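Local coordinates for protein transcriptional regulator (Vibrio virus VP882, PDB 7DWM) that probably binds DNA as a transcriptional regulator, through a LuxR-type helix-turn-helix joined to a PAS domain that holds the small molecule 3,5-dimethylpyrazin-2-ol, at residues E163-V168 with R200-A205; D180-L185 with R190-A195. One frame throughout, in Å; residues are numbered along the deposited sequence.

Running from the N terminus, the chain passes through the PAS region and then reaches helix 163-172, followed by helices 178-185 and 189-203. Contact 1 joins the first of these to the C-terminal end of the third, closing a loop of 31 residues that is mostly helical. Contact 2 is nested inside that loop and packs helix 178-185 against the N-terminal part of helix 189-203, with four residues between its segments. Their centres lie about 12 Å apart and they share helix 189-203. Direct packing joins them, Leu167 and Val168 meeting Leu185, so that three helices of the LuxR-family region form one unit.

Contact 1: E163-V168 with R200-A205; sequences EREELV and RNKFGA
Lys202 stretches its extended side chain across to Glu165, and its end overlaps the glutamate's carboxylate in a salt bridge. Lys202 NZ donates to Glu165 OE2 at 2.8 Å, on the syn lone pair, the side facing the other oxygen. Bonding is to one oxygen: Glu165 OE1 stays 3.8 Å from Lys202 NZ. Lys202 CE follows at 3.6 Å from Glu165 OE2. The two chains cross at about a right angle and bridge a wide gap, for the nearest CA atoms of the segments, those of Glu165 and Arg200, are 10.1 Å apart. In Glu165 the CG lies beside the backbone N (chi1 -78°), and the extended chain beyond it carries the carboxylate towards helix 189-203.

That buried carboxylate has further partners. Thr162 N, just before helix 163-172, also bonds to OE2, while Arg198 makes a salt bridge to OE1. Lys202 NZ in turn donates to the backbone O of Asn160. The several bonds would restrict rotation of the carboxylate and probably favour its charged form.

Just beyond Lys202 the helix stops in a Schellman motif: Ala205 N bonds to Arg200 O at 3.0 Å, with a weak bond from Gly204 N to Asn201 O, and Gly204 has positive phi (80°). Arg200 NE also donates to Ala205 O across this end, at 2.9 Å and nearly straight at the hydrogen (163°), with the oxygen in the guanidinium plane but the donor above the carbonyl plane. An ion-pair network thus ties the C-terminal end of helix 189-203 to the first helix of the four-helix domain characteristic of the LuxR family.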
loop_
_atom_site.group_PDB
_atom_site.type_symbol
_atom_site.label_atom_id
_atom_site.label_comp_id
_atom_site.label_asym_id
_atom_site.label_seq_id
_atom_site.Cartn_x
_atom_site.Cartn_y
_atom_site.Cartn_z
ATOM N N GLU A 163 -3.496 -20.385 -18.468
ATOM C CA GLU A 163 -3.031 -19.002 -18.445
ATOM C C GLU A 163 -4.116 -18.047 -18.930
ATOM O O GLU A 163 -4.406 -17.035 -18.276
ATOM C CB GLU A 163 -1.766 -18.866 -19.293
ATOM C CG GLU A 163 -0.520 -19.430 -18.627
ATOM C CD GLU A 163 0.755 -18.755 -19.097
ATOM O OE1 GLU A 163 1.739 -18.748 -18.330
ATOM O OE2 GLU A 163 0.772 -18.235 -20.233
ATOM N N ARG A 164 -4.751 -18.368 -20.060
ATOM C CA ARG A 164 -5.827 -17.516 -20.552
ATOM C C ARG A 164 -7.010 -17.516 -19.593
ATOM O O ARG A 164 -7.655 -16.480 -19.396
ATOM C CB ARG A 164 -6.272 -17.957 -21.945
ATOM C CG ARG A 164 -7.501 -17.205 -22.452
ATOM C CD ARG A 164 -7.954 -17.700 -23.810
ATOM N NE ARG A 164 -6.870 -17.653 -24.784
ATOM C CZ ARG A 164 -6.922 -18.215 -25.986
ATOM N NH1 ARG A 164 -5.886 -18.122 -26.807
ATOM N NH2 ARG A 164 -8.011 -18.869 -26.369
ATOM N N GLU A 165 -7.304 -18.666 -18.981
ATOM C CA GLU A 165 -8.376 -18.722 -17.994
ATOM C C GLU A 165 -8.045 -17.866 -16.781
ATOM O O GLU A 165 -8.924 -17.202 -16.221
ATOM C CB GLU A 165 -8.633 -20.171 -17.580
ATOM C CG GLU A 165 -9.436 -20.962 -18.607
ATOM C CD GLU A 165 -9.303 -22.465 -18.438
ATOM O OE1 GLU A 165 -9.818 -23.202 -19.304
ATOM O OE2 GLU A 165 -8.693 -22.912 -17.441
ATOM N N GLU A 166 -6.776 -17.864 -16.366
ATOM C CA GLU A 166 -6.356 -16.989 -15.278
ATOM C C GLU A 166 -6.559 -15.522 -15.638
ATOM O O GLU A 166 -7.025 -14.733 -14.807
ATOM C CB GLU A 166 -4.899 -17.267 -14.911
ATOM C CG GLU A 166 -4.720 -18.493 -14.026
ATOM C CD GLU A 166 -3.346 -18.570 -13.389
ATOM O OE1 GLU A 166 -2.382 -18.039 -13.981
ATOM O OE2 GLU A 166 -3.230 -19.164 -12.296
ATOM N N LEU A 167 -6.212 -15.136 -16.869
ATOM C CA LEU A 167 -6.432 -13.755 -17.301
ATOM C C LEU A 167 -7.919 -13.406 -17.287
ATOM O O LEU A 167 -8.333 -12.356 -16.763
ATOM C CB LEU A 167 -5.853 -13.551 -18.700
ATOM C CG LEU A 167 -4.556 -12.751 -18.830
ATOM C CD1 LEU A 167 -3.386 -13.548 -18.288
ATOM C CD2 LEU A 167 -4.308 -12.368 -20.277
ATOM N N VAL A 168 -8.735 -14.280 -17.883
ATOM C CA VAL A 168 -10.173 -14.053 -17.955
ATOM C C VAL A 168 -10.759 -13.904 -16.558
ATOM O O VAL A 168 -11.588 -13.024 -16.314
ATOM C CB VAL A 168 -10.858 -15.189 -18.740
ATOM C CG1 VAL A 168 -12.370 -15.113 -18.584
ATOM C CG2 VAL A 168 -10.470 -15.123 -20.208
ATOM N N ARG A 200 -15.936 -21.645 -15.004
ATOM C CA ARG A 200 -17.110 -21.960 -14.200
ATOM C C ARG A 200 -17.175 -23.444 -13.865
ATOM O O ARG A 200 -17.376 -23.826 -12.707
ATOM C CB ARG A 200 -18.366 -21.518 -14.950
ATOM C CG ARG A 200 -19.539 -21.182 -14.065
ATOM C CD ARG A 200 -20.833 -21.292 -14.845
ATOM N NE ARG A 200 -21.239 -22.682 -15.032
ATOM C CZ ARG A 200 -21.567 -23.213 -16.204
ATOM N NH1 ARG A 200 -21.540 -22.470 -17.302
ATOM N NH2 ARG A 200 -21.925 -24.488 -16.279
ATOM N N ASN A 201 -17.008 -24.300 -14.877
ATOM C CA ASN A 201 -17.101 -25.736 -14.632
ATOM C C ASN A 201 -15.951 -26.228 -13.764
ATOM O O ASN A 201 -16.136 -27.130 -12.939
ATOM C CB ASN A 201 -17.156 -26.494 -15.955
ATOM C CG ASN A 201 -18.558 -26.544 -16.525
ATOM O OD1 ASN A 201 -19.538 -26.384 -15.795
ATOM N ND2 ASN A 201 -18.663 -26.759 -17.830
ATOM N N LYS A 202 -14.755 -25.655 -13.932
ATOM C CA LYS A 202 -13.651 -26.022 -13.054
ATOM C C LYS A 202 -13.946 -25.654 -11.605
ATOM O O LYS A 202 -13.528 -26.366 -10.686
ATOM C CB LYS A 202 -12.359 -25.358 -13.530
ATOM C CG LYS A 202 -11.675 -26.122 -14.649
ATOM C CD LYS A 202 -10.377 -25.467 -15.085
ATOM C CE LYS A 202 -9.834 -26.148 -16.331
ATOM N NZ LYS A 202 -8.493 -25.641 -16.727
ATOM N N PHE A 203 -14.660 -24.550 -11.380
ATOM C CA PHE A 203 -15.057 -24.184 -10.024
ATOM C C PHE A 203 -16.232 -25.007 -9.516
ATOM O O PHE A 203 -16.459 -25.058 -8.302
ATOM C CB PHE A 203 -15.419 -22.700 -9.954
ATOM C CG PHE A 203 -14.246 -21.803 -9.695
ATOM C CD1 PHE A 203 -14.014 -21.289 -8.430
ATOM C CD2 PHE A 203 -13.374 -21.473 -10.719
ATOM C CE1 PHE A 203 -12.933 -20.461 -8.191
ATOM C CE2 PHE A 203 -12.292 -20.646 -10.487
ATOM C CZ PHE A 203 -12.072 -20.139 -9.222
ATOM N N GLY A 204 -16.978 -25.648 -10.412
ATOM C CA GLY A 204 -18.209 -26.306 -10.032
ATOM C C GLY A 204 -19.385 -25.373 -9.888
ATOM O O GLY A 204 -20.403 -25.758 -9.304
ATOM N N ALA A 205 -19.276 -24.151 -10.404
ATOM C CA ALA A 205 -20.340 -23.171 -10.268
ATOM C C ALA A 205 -21.427 -23.406 -11.310
ATOM O O ALA A 205 -21.176 -23.935 -12.397
ATOM C CB ALA A 205 -19.782 -21.754 -10.402
#

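Contact 2: D180-L185 with R190-A195; sequences DIAGML and RTIEHA
Leu185 N bonds to Ile181 O at 2.9 Å, an ordinary turn of helix that sets the side chains of Ile181 and Leu185 one turn apart on the same face, where both meet Ile192. No hydrogen bond or salt bridge joins the two segments, and the contact is wholly apolar. Ile192 supplies 89 of the 157 Å² buried between them, and its branches divide the work. Its CG1 lies over the backbone of Ala182, 3.5 Å from Ala182 CA. From there CD1 rests over the junction where the methyls of Leu185 and Ile181 meet: Ile192 CD1 is 3.7 Å from Leu185 CD1 and 3.8 Å from Ile181 CG2. The other branch, Ile192 CG2, comes alongside the branch point of Ile181, at 3.9 Å from Ile181 CB.

The torsions account for this split. CG1 of Ile192 stands beside its backbone N (chi1 -66°), and a second bend (chi2 -65°) folds CD1 back towards Ile181 and Leu185. Leu185 meets Ile192 at about a right angle, whereas Ile181 slants across it.

The backbones come closest at Ala182 and Ile192, whose CA atoms are 5.9 Å apart, with the segment axes 9.0 Å apart at closest and 110° between their directions. Phe171 and Leu172 of helix 163-172 also pack on Ile181. A short helix followed through a turn by a longer one, steeply inclined to it across an apolar interface that is here built on Ile192, is the geometry of the helix-turn-helix, in this case of LuxR type, with 189-203 as the probable DNA-recognition helix.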
loop_
_atom_site.group_PDB
_atom_site.type_symbol
_atom_site.label_atom_id
_atom_site.label_comp_id
_atom_site.label_asym_id
_atom_site.label_seq_id
_atom_site.Cartn_x
_atom_site.Cartn_y
_atom_site.Cartn_z
ATOM N N ASP A 180 -15.870 -6.858 -22.744
ATOM C CA ASP A 180 -14.702 -6.082 -22.340
ATOM C C ASP A 180 -13.445 -6.939 -22.373
ATOM O O ASP A 180 -12.398 -6.510 -22.868
ATOM C CB ASP A 180 -14.912 -5.496 -20.943
ATOM C CG ASP A 180 -16.028 -4.469 -20.899
ATOM O OD1 ASP A 180 -16.360 -3.894 -21.958
ATOM O OD2 ASP A 180 -16.573 -4.236 -19.799
ATOM N N ILE A 181 -13.532 -8.158 -21.836
ATOM C CA ILE A 181 -12.385 -9.058 -21.835
ATOM C C ILE A 181 -12.017 -9.451 -23.261
ATOM O O ILE A 181 -10.832 -9.556 -23.604
ATOM C CB ILE A 181 -12.676 -10.280 -20.947
ATOM C CG1 ILE A 181 -13.060 -9.809 -19.539
ATOM C CG2 ILE A 181 -11.473 -11.212 -20.903
ATOM C CD1 ILE A 181 -13.130 -10.910 -18.507
ATOM N N ALA A 182 -13.024 -9.689 -24.108
ATOM C CA ALA A 182 -12.763 -9.946 -25.521
ATOM C C ALA A 182 -11.963 -8.812 -26.144
ATOM O O ALA A 182 -11.034 -9.049 -26.924
ATOM C CB ALA A 182 -14.081 -10.145 -26.267
ATOM N N GLY A 183 -12.319 -7.569 -25.813
ATOM C CA GLY A 183 -11.535 -6.439 -26.282
ATOM C C GLY A 183 -10.116 -6.457 -25.744
ATOM O O GLY A 183 -9.149 -6.283 -26.489
ATOM N N MET A 184 -9.976 -6.669 -24.432
ATOM C CA MET A 184 -8.662 -6.587 -23.796
ATOM C C MET A 184 -7.707 -7.666 -24.292
ATOM O O MET A 184 -6.495 -7.433 -24.354
ATOM C CB MET A 184 -8.806 -6.671 -22.277
ATOM C CG MET A 184 -9.683 -5.589 -21.683
ATOM S SD MET A 184 -10.004 -5.845 -19.931
ATOM C CE MET A 184 -8.688 -4.866 -19.216
ATOM N N LEU A 185 -8.215 -8.846 -24.645
ATOM C CA LEU A 185 -7.364 -9.935 -25.109
ATOM C C LEU A 185 -7.394 -10.109 -26.623
ATOM O O LEU A 185 -6.703 -10.988 -27.147
ATOM C CB LEU A 185 -7.761 -11.258 -24.440
ATOM C CG LEU A 185 -8.045 -11.299 -22.936
ATOM C CD1 LEU A 185 -8.251 -12.739 -22.492
ATOM C CD2 LEU A 185 -6.926 -10.646 -22.138
ATOM N N ARG A 190 -17.348 -14.893 -28.252
ATOM C CA ARG A 190 -17.636 -16.338 -28.113
ATOM C C ARG A 190 -16.427 -17.021 -27.483
ATOM O O ARG A 190 -16.618 -17.824 -26.599
ATOM C CB ARG A 190 -17.795 -16.972 -29.493
ATOM C CG ARG A 190 -19.164 -16.801 -30.126
ATOM C CD ARG A 190 -19.181 -17.315 -31.556
ATOM N NE ARG A 190 -17.986 -16.992 -32.326
ATOM C CZ ARG A 190 -17.947 -16.155 -33.357
ATOM N NH1 ARG A 190 -16.805 -15.928 -33.979
ATOM N NH2 ARG A 190 -19.041 -15.540 -33.759
ATOM N N THR A 191 -15.225 -16.689 -27.926
ATOM C CA THR A 191 -14.012 -17.312 -27.369
ATOM C C THR A 191 -13.952 -17.053 -25.868
ATOM O O THR A 191 -13.708 -17.986 -25.136
ATOM C CB THR A 191 -12.776 -16.808 -28.105
ATOM O OG1 THR A 191 -12.912 -17.301 -29.431
ATOM C CG2 THR A 191 -11.494 -17.318 -27.502
ATOM N N ILE A 192 -14.179 -15.820 -25.446
ATOM C CA ILE A 192 -14.109 -15.478 -24.032
ATOM C C ILE A 192 -15.233 -16.171 -23.277
ATOM O O ILE A 192 -15.065 -16.592 -22.126
ATOM C CB ILE A 192 -14.155 -13.947 -23.853
ATOM C CG1 ILE A 192 -12.905 -13.302 -24.457
ATOM C CG2 ILE A 192 -14.311 -13.569 -22.381
ATOM C CD1 ILE A 192 -11.616 -13.687 -23.768
ATOM N N GLU A 193 -16.399 -16.303 -23.914
ATOM C CA GLU A 193 -17.517 -17.001 -23.287
ATOM C C GLU A 193 -17.196 -18.478 -23.070
ATOM O O GLU A 193 -17.537 -19.046 -22.026
ATOM C CB GLU A 193 -18.772 -16.838 -24.145
ATOM C CG GLU A 193 -20.054 -16.644 -23.354
ATOM C CD GLU A 193 -20.119 -15.298 -22.663
ATOM O OE1 GLU A 193 -20.254 -14.271 -23.364
ATOM O OE2 GLU A 193 -20.037 -15.268 -21.418
ATOM N N HIS A 194 -16.546 -19.114 -24.049
ATOM C CA HIS A 194 -16.084 -20.490 -23.865
ATOM C C HIS A 194 -15.103 -20.591 -22.698
ATOM O O HIS A 194 -15.176 -21.528 -21.885
ATOM C CB HIS A 194 -15.425 -20.997 -25.149
ATOM C CG HIS A 194 -16.391 -21.321 -26.244
ATOM N ND1 HIS A 194 -17.579 -21.983 -26.019
ATOM C CD2 HIS A 194 -16.344 -21.075 -27.575
ATOM C CE1 HIS A 194 -18.221 -22.130 -27.164
ATOM N NE2 HIS A 194 -17.493 -21.588 -28.124
ATOM N N ALA A 195 -14.175 -19.634 -22.606
ATOM C CA ALA A 195 -13.226 -19.635 -21.494
ATOM C C ALA A 195 -13.942 -19.506 -20.152
ATOM O O ALA A 195 -13.596 -20.197 -19.183
ATOM C CB ALA A 195 -12.208 -18.509 -21.669
#